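Local coordinates for glycosyl transferase family 8 (Streptococcus pneumoniae, PDB 5GVV), which transfers galactose from UDP-galactose to the terminal glucose of already glycosylated PsrP, the third step in building the O-glycan of this serine-rich repeat protein, at residues A[279-284]-A[338-343]; A[287-292]-A[314-319]; A[307-312]-A[331-336]. One frame throughout, in Å; residues are numbered along the deposited sequence.

Contact 1: A[279-284]-A[338-343]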
# COMPACT_ATOMS: atom_id res chain seq x y z
N GLN A 279 -12.77 1.37 28.59
CA GLN A 279 -13.28 1.96 27.36
C GLN A 279 -14.27 3.09 27.67
O GLN A 279 -15.30 2.86 28.31
CB GLN A 279 -13.96 0.88 26.50
CG GLN A 279 -13.06 -0.32 26.17
CD GLN A 279 -12.13 -0.08 24.99
OE1 GLN A 279 -12.39 0.77 24.14
NE2 GLN A 279 -11.05 -0.84 24.93
N CYS A 280 -13.95 4.30 27.22
CA CYS A 280 -14.79 5.46 27.51
C CYS A 280 -15.43 6.00 26.24
O CYS A 280 -14.86 5.89 25.15
CB CYS A 280 -13.97 6.56 28.18
SG CYS A 280 -13.45 6.17 29.86
N VAL A 281 -16.62 6.59 26.38
CA VAL A 281 -17.34 7.10 25.22
C VAL A 281 -17.97 8.46 25.50
O VAL A 281 -18.43 8.75 26.61
CB VAL A 281 -18.40 6.08 24.73
CG1 VAL A 281 -19.44 5.84 25.81
CG2 VAL A 281 -19.06 6.55 23.45
N ASN A 282 -17.96 9.32 24.48
CA ASN A 282 -18.71 10.57 24.52
C ASN A 282 -19.30 10.85 23.15
O ASN A 282 -18.69 10.53 22.14
CB ASN A 282 -17.82 11.74 24.95
CG ASN A 282 -18.50 13.09 24.77
OD1 ASN A 282 -18.22 13.81 23.81
ND2 ASN A 282 -19.41 13.42 25.68
N LEU A 283 -20.49 11.45 23.14
CA LEU A 283 -21.13 11.86 21.90
C LEU A 283 -21.19 13.38 21.91
O LEU A 283 -21.78 13.98 22.81
CB LEU A 283 -22.55 11.29 21.82
CG LEU A 283 -23.49 11.82 20.74
CD1 LEU A 283 -23.14 11.27 19.37
CD2 LEU A 283 -24.94 11.48 21.10
N THR A 284 -20.57 14.01 20.91
CA THR A 284 -20.56 15.47 20.83
C THR A 284 -21.10 15.93 19.49
O THR A 284 -21.05 15.19 18.50
CB THR A 284 -19.12 16.02 20.99
OG1 THR A 284 -19.14 17.45 20.88
CG2 THR A 284 -18.21 15.46 19.90
N GLN A 338 -24.18 0.95 19.63
CA GLN A 338 -23.33 -0.24 19.73
C GLN A 338 -22.03 0.07 20.46
O GLN A 338 -21.49 -0.78 21.18
CB GLN A 338 -23.04 -0.83 18.35
CG GLN A 338 -24.27 -1.37 17.63
CD GLN A 338 -25.06 -2.34 18.50
OE1 GLN A 338 -24.51 -3.30 19.03
NE2 GLN A 338 -26.36 -2.08 18.66
N ILE A 339 -21.51 1.28 20.28
CA ILE A 339 -20.30 1.72 20.98
C ILE A 339 -20.58 1.87 22.48
O ILE A 339 -19.75 1.49 23.31
CB ILE A 339 -19.74 3.03 20.39
CG1 ILE A 339 -19.33 2.82 18.94
CG2 ILE A 339 -18.54 3.54 21.21
CD1 ILE A 339 -18.89 4.08 18.20
N VAL A 340 -21.75 2.41 22.82
CA VAL A 340 -22.13 2.56 24.23
C VAL A 340 -22.21 1.20 24.93
O VAL A 340 -21.64 1.02 26.01
CB VAL A 340 -23.46 3.32 24.38
CG1 VAL A 340 -23.87 3.38 25.85
CG2 VAL A 340 -23.32 4.74 23.83
N ILE A 341 -22.89 0.24 24.31
CA ILE A 341 -22.97 -1.12 24.84
C ILE A 341 -21.58 -1.70 25.11
O ILE A 341 -21.37 -2.41 26.09
CB ILE A 341 -23.73 -2.05 23.85
CG1 ILE A 341 -25.18 -1.60 23.70
CG2 ILE A 341 -23.67 -3.50 24.31
CD1 ILE A 341 -25.95 -2.40 22.65
N ALA A 342 -20.64 -1.37 24.23
CA ALA A 342 -19.27 -1.88 24.34
C ALA A 342 -18.38 -1.11 25.32
O ALA A 342 -17.26 -1.54 25.61
CB ALA A 342 -18.63 -1.91 22.96
N SER A 343 -18.87 0.02 25.82
CA SER A 343 -18.04 0.87 26.69
C SER A 343 -18.24 0.57 28.17
O SER A 343 -19.22 -0.08 28.56
CB SER A 343 -18.30 2.34 26.40
OG SER A 343 -18.05 2.63 25.03
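Ser343 OG gives its hydrogen to the carbonyl O of Ile339, one helical turn back, at 2.7 Å, and the same hydroxyl oxygen presses on the strand 3.5 Å from Val281 CB. The donor stands above the carbonyl plane, 40° out of it. Within these segments this bond ties the serine back to the helix it follows, and no hydrogen bond passes between helix and strand; the contact itself is van der Waals packing. Val281 has the largest share. Its CG1 lies between the backbone N and the carbonyl carbon (chi1 62°) and rests 3.7 Å from Ser343 CB. CG2, anti to the backbone N, meets Ile339 CG2 at 3.8 Å, whereas Val340 CG2 is a looser neighbour of CG1 at 4.5 Å. Near the start of the strand, Gln279 O is 3.6 Å from Ser343 CB, and the glutamine amide leads away to His305. The axes of 279-283 and 338-342 approach to 8.4 Å with their directions 147° apart. A helix running back over a parallel strand on its way to the neighbouring strand 345-348 is characteristic of a Rossmann-like alpha/beta fold.

Contact 2: A[287-292]-A[314-319]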
# COMPACT_ATOMS: atom_id res chain seq x y z
N TRP A 287 -17.12 21.12 18.73
CA TRP A 287 -15.68 20.90 18.66
C TRP A 287 -15.07 20.71 20.04
O TRP A 287 -14.10 19.97 20.19
CB TRP A 287 -14.98 22.07 17.94
CG TRP A 287 -15.10 23.36 18.67
CD1 TRP A 287 -16.13 24.25 18.59
CD2 TRP A 287 -14.16 23.91 19.60
NE1 TRP A 287 -15.88 25.33 19.42
CE2 TRP A 287 -14.68 25.14 20.05
CE3 TRP A 287 -12.93 23.47 20.11
CZ2 TRP A 287 -14.02 25.94 20.98
CZ3 TRP A 287 -12.27 24.28 21.03
CH2 TRP A 287 -12.81 25.49 21.45
N CYS A 288 -15.63 21.38 21.04
CA CYS A 288 -15.02 21.34 22.36
C CYS A 288 -15.54 20.22 23.25
O CYS A 288 -16.65 20.28 23.79
CB CYS A 288 -15.13 22.67 23.09
SG CYS A 288 -14.06 22.75 24.56
N VAL A 289 -14.72 19.18 23.37
CA VAL A 289 -14.92 18.14 24.36
C VAL A 289 -13.97 18.52 25.50
O VAL A 289 -12.76 18.60 25.29
CB VAL A 289 -14.57 16.76 23.77
CG1 VAL A 289 -14.81 15.66 24.79
CG2 VAL A 289 -15.39 16.50 22.52
N GLU A 290 -14.53 18.80 26.67
CA GLU A 290 -13.77 19.38 27.78
C GLU A 290 -12.58 18.55 28.23
O GLU A 290 -12.74 17.40 28.66
CB GLU A 290 -14.68 19.67 28.98
CG GLU A 290 -13.98 20.36 30.14
CD GLU A 290 -13.64 21.80 29.85
OE1 GLU A 290 -14.43 22.47 29.15
OE2 GLU A 290 -12.57 22.27 30.31
N LYS A 291 -11.39 19.13 28.10
CA LYS A 291 -10.15 18.52 28.58
C LYS A 291 -9.78 17.18 27.92
O LYS A 291 -8.97 16.44 28.48
CB LYS A 291 -10.20 18.35 30.10
CG LYS A 291 -10.21 19.66 30.86
CD LYS A 291 -8.92 20.42 30.64
CE LYS A 291 -8.87 21.69 31.50
NZ LYS A 291 -9.97 22.63 31.18
N ILE A 292 -10.34 16.89 26.75
CA ILE A 292 -10.10 15.60 26.10
C ILE A 292 -8.62 15.33 25.76
O ILE A 292 -8.13 14.21 25.92
CB ILE A 292 -11.01 15.38 24.85
CG1 ILE A 292 -10.87 13.95 24.32
CG2 ILE A 292 -10.69 16.38 23.75
CD1 ILE A 292 -11.19 12.89 25.37
N ASN A 314 -11.13 20.51 13.31
CA ASN A 314 -9.73 20.09 13.37
C ASN A 314 -9.28 19.73 14.78
O ASN A 314 -8.45 18.84 14.96
CB ASN A 314 -8.81 21.18 12.80
CG ASN A 314 -8.88 21.27 11.28
OD1 ASN A 314 -9.37 20.35 10.62
ND2 ASN A 314 -8.38 22.37 10.73
N GLU A 315 -9.83 20.43 15.78
CA GLU A 315 -9.51 20.16 17.18
C GLU A 315 -9.76 18.70 17.55
O GLU A 315 -8.99 18.11 18.32
CB GLU A 315 -10.31 21.08 18.11
CG GLU A 315 -9.79 22.51 18.18
CD GLU A 315 -10.23 23.37 17.01
OE1 GLU A 315 -11.06 22.91 16.20
OE2 GLU A 315 -9.75 24.52 16.90
N LEU A 316 -10.83 18.12 17.01
CA LEU A 316 -11.18 16.74 17.28
C LEU A 316 -10.46 15.77 16.34
O LEU A 316 -10.04 14.69 16.76
CB LEU A 316 -12.70 16.53 17.19
CG LEU A 316 -13.56 17.25 18.23
CD1 LEU A 316 -15.02 16.87 18.08
CD2 LEU A 316 -13.09 16.95 19.64
N LEU A 317 -10.30 16.16 15.08
CA LEU A 317 -9.61 15.30 14.12
C LEU A 317 -8.15 15.14 14.50
O LEU A 317 -7.57 14.08 14.32
CB LEU A 317 -9.74 15.85 12.69
CG LEU A 317 -11.16 15.89 12.11
CD1 LEU A 317 -11.14 16.42 10.68
CD2 LEU A 317 -11.79 14.51 12.15
N ALA A 318 -7.57 16.20 15.07
CA ALA A 318 -6.17 16.15 15.48
C ALA A 318 -5.93 15.17 16.63
O ALA A 318 -4.78 14.84 16.93
CB ALA A 318 -5.68 17.55 15.88
N LEU A 319 -7.01 14.70 17.26
CA LEU A 319 -6.89 13.72 18.33
C LEU A 319 -6.34 12.38 17.83
O LEU A 319 -5.99 11.51 18.64
CB LEU A 319 -8.24 13.51 19.03
CG LEU A 319 -8.85 14.70 19.77
CD1 LEU A 319 -10.23 14.37 20.32
CD2 LEU A 319 -7.92 15.16 20.90
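Leu316 CD2 packs against Trp287 O at 3.2 Å and against Val289 CG2 at 3.7 Å, which makes this leucine methyl the tight point between the loop 287-292 and the short helix that starts at Asn314. The side chains of Val289 and Leu316 cross at about a right angle, and they touch through one methyl on each. One turn further on, Leu319 CD1 reaches Ile292 CG2 at 4.0 Å. Ile292 also packs on Phe304 and Ile306 of strand 302-307, and Leu319 on Val325, which places this pair in the buried layer beside the sheet. All four residues of these two apolar pairs are buried.

The solvent side differs in exposure: Trp287 and Glu315 are both exposed, their side chains cross obliquely, and no hydrogen bond joins them. The nearest atom to the ring is the methylene Glu315 CG, 3.8 Å from Trp287 CE3, with the carboxylate carbon slightly farther. The indole and carboxylate planes are 54° apart. A chi1 of 64° puts Trp287 CG between the backbone N and the carbonyl carbon, and one face of the indole has Cys288 CB 3.6 Å above its plane, toward the rim.

A type II beta turn from Val289 to Ile292 shapes the loop behind the contact, with Ile292 N bonded to Val289 O at 3.3 Å and Lys291 at a positive phi of 62°. Lys291 NZ also forms a salt bridge of 2.8 Å with Glu290 OE2. Glu290 OE1 is taken by His351. Apolar residues of the loop and helix start after strand 278-283, packed on the short helix after strand 302-307 beyond the C-terminal ends of these parallel strands, belong to the beta-alpha units of a Rossmann-like domain.

Contact 3: A[307-312]-A[331-336]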
# COMPACT_ATOMS: atom_id res chain seq x y z
N VAL A 307 -17.67 10.29 19.44
CA VAL A 307 -18.59 10.09 18.33
C VAL A 307 -19.30 11.40 18.01
O VAL A 307 -19.58 12.19 18.90
CB VAL A 307 -19.62 9.00 18.70
CG1 VAL A 307 -20.52 8.68 17.51
CG2 VAL A 307 -18.91 7.75 19.18
N ALA A 308 -19.56 11.64 16.72
CA ALA A 308 -20.38 12.76 16.30
C ALA A 308 -21.27 12.30 15.16
O ALA A 308 -20.95 11.30 14.50
CB ALA A 308 -19.52 13.94 15.86
N TYR A 309 -22.36 13.01 14.92
CA TYR A 309 -23.30 12.66 13.86
C TYR A 309 -23.02 13.51 12.62
O TYR A 309 -23.78 13.47 11.65
CB TYR A 309 -24.74 12.89 14.31
CG TYR A 309 -25.25 11.95 15.39
CD1 TYR A 309 -24.61 10.74 15.65
CD2 TYR A 309 -26.38 12.26 16.14
CE1 TYR A 309 -25.08 9.88 16.63
CE2 TYR A 309 -26.86 11.41 17.12
CZ TYR A 309 -26.21 10.22 17.36
OH TYR A 309 -26.68 9.37 18.34
N THR A 310 -21.93 14.26 12.65
CA THR A 310 -21.65 15.23 11.60
C THR A 310 -20.15 15.38 11.40
O THR A 310 -19.36 14.67 12.04
CB THR A 310 -22.26 16.61 11.97
OG1 THR A 310 -21.91 17.58 10.98
CG2 THR A 310 -21.74 17.06 13.32
N ASN A 311 -19.74 16.28 10.50
CA ASN A 311 -18.33 16.58 10.30
C ASN A 311 -17.70 17.10 11.59
O ASN A 311 -18.37 17.75 12.39
CB ASN A 311 -18.14 17.63 9.20
CG ASN A 311 -18.35 17.06 7.81
OD1 ASN A 311 -17.91 15.95 7.52
ND2 ASN A 311 -19.03 17.81 6.96
N MSE A 312 -16.41 16.83 11.79
CA MSE A 312 -15.74 17.26 13.01
C MSE A 312 -14.71 18.35 12.74
O MSE A 312 -14.10 18.39 11.67
CB MSE A 312 -15.07 16.08 13.71
CG MSE A 312 -16.01 15.12 14.44
SE MSE A 312 -14.94 13.67 15.14
CE MSE A 312 -16.24 12.78 16.29
N SER A 331 -21.17 9.73 12.16
CA SER A 331 -21.75 8.46 12.59
C SER A 331 -23.26 8.65 12.71
O SER A 331 -23.80 9.70 12.33
CB SER A 331 -21.14 8.03 13.92
OG SER A 331 -21.48 6.69 14.24
N LEU A 332 -23.95 7.63 13.22
CA LEU A 332 -25.41 7.68 13.35
C LEU A 332 -25.84 6.99 14.65
O LEU A 332 -25.06 6.22 15.22
CB LEU A 332 -26.07 7.03 12.12
CG LEU A 332 -25.90 7.75 10.78
CD1 LEU A 332 -26.18 6.83 9.60
CD2 LEU A 332 -26.81 8.97 10.70
N PRO A 333 -27.06 7.28 15.14
CA PRO A 333 -27.52 6.74 16.42
C PRO A 333 -27.38 5.22 16.61
O PRO A 333 -27.00 4.81 17.71
CB PRO A 333 -29.00 7.13 16.45
CG PRO A 333 -29.03 8.44 15.71
CD PRO A 333 -28.00 8.29 14.60
N MSE A 334 -27.63 4.41 15.59
CA MSE A 334 -27.50 2.95 15.75
C MSE A 334 -26.07 2.52 15.95
O MSE A 334 -25.78 1.53 16.60
CB MSE A 334 -28.21 2.28 14.58
CG MSE A 334 -29.72 2.29 14.83
SE MSE A 334 -30.68 1.56 13.24
CE MSE A 334 -32.49 2.17 13.85
N LEU A 335 -25.17 3.31 15.41
CA LEU A 335 -23.74 3.01 15.55
C LEU A 335 -23.23 3.46 16.92
O LEU A 335 -22.46 2.75 17.57
CB LEU A 335 -22.95 3.67 14.42
CG LEU A 335 -23.49 3.32 13.03
CD1 LEU A 335 -22.81 4.12 11.92
CD2 LEU A 335 -23.35 1.84 12.77
N LEU A 336 -23.66 4.65 17.35
CA LEU A 336 -23.34 5.14 18.69
C LEU A 336 -23.87 4.17 19.75
O LEU A 336 -23.18 3.89 20.74
CB LEU A 336 -23.94 6.54 18.89
CG LEU A 336 -23.69 7.37 20.16
CD1 LEU A 336 -24.87 7.30 21.11
CD2 LEU A 336 -22.39 6.98 20.88
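Tyr309 and Pro333 meet ring to ring where strand 302-307 of the Rossmann-like sheet gives way to its loop and helix 333-342 begins. The proline is a bump over one face of the tyrosine: its CD stands 4.0 Å from the ring centroid, 19° off the ring normal, which meets the geometry of a CH-pi contact, though it is shifted toward the rim. The phenol oxygen lies against the proline, with Tyr309 OH 3.4 Å from Pro333 CA. Leu336, one turn into the helix, fills the hollow between Tyr309 and Val307. Its CB comes to the edge of the tyrosine ring, near the ring plane, its CD1 lies 3.9 Å from Tyr309 OH, and its CD2 lies 3.9 Å from Val307 CG2. CG is anti to the backbone N (chi1 -176°), and the two methyls beyond it divide between the neighbours. Leu283 of strand 278-283 touches all three side chains from the sheet. The second methyl of the valine, Val307 CG1, touches Ser331 CB at 3.7 Å. Across the second subunit's interface, Met334 and Leu335 pack on Phe215 of that chain. Two backbone contacts accompany this packing: Ser331 N donates to Ala308 O at 2.8 Å, and the return contact is a CA-H...O approach of Tyr309 CA to Ser331 O, 3.4 Å long with 149° at the hydrogen.

How the contacts relate
All three contacts lie in the C-terminal domain built on the six-stranded parallel sheet, away from the UDP and manganese site. Along the chain the segments run 279-284, 287-292, 307-312, 314-319, 331-336 and 338-343, so contact 1 spans the other two, while contacts 2 and 3 interleave. Contacts 1 and 3 have centres about 11 Å apart and use successive parts of helix 333-342; the probable hydrogen bonds of Thr284 N to Val307 O and of Val307 N to Asn282 O tie their strands together. Contact 2, centred about 16 Å from contact 1 and 15 Å from contact 3, joins the loop after strand 278-283 to the short helix after strand 302-307. Together they pack the first half of this Rossmann-like unit.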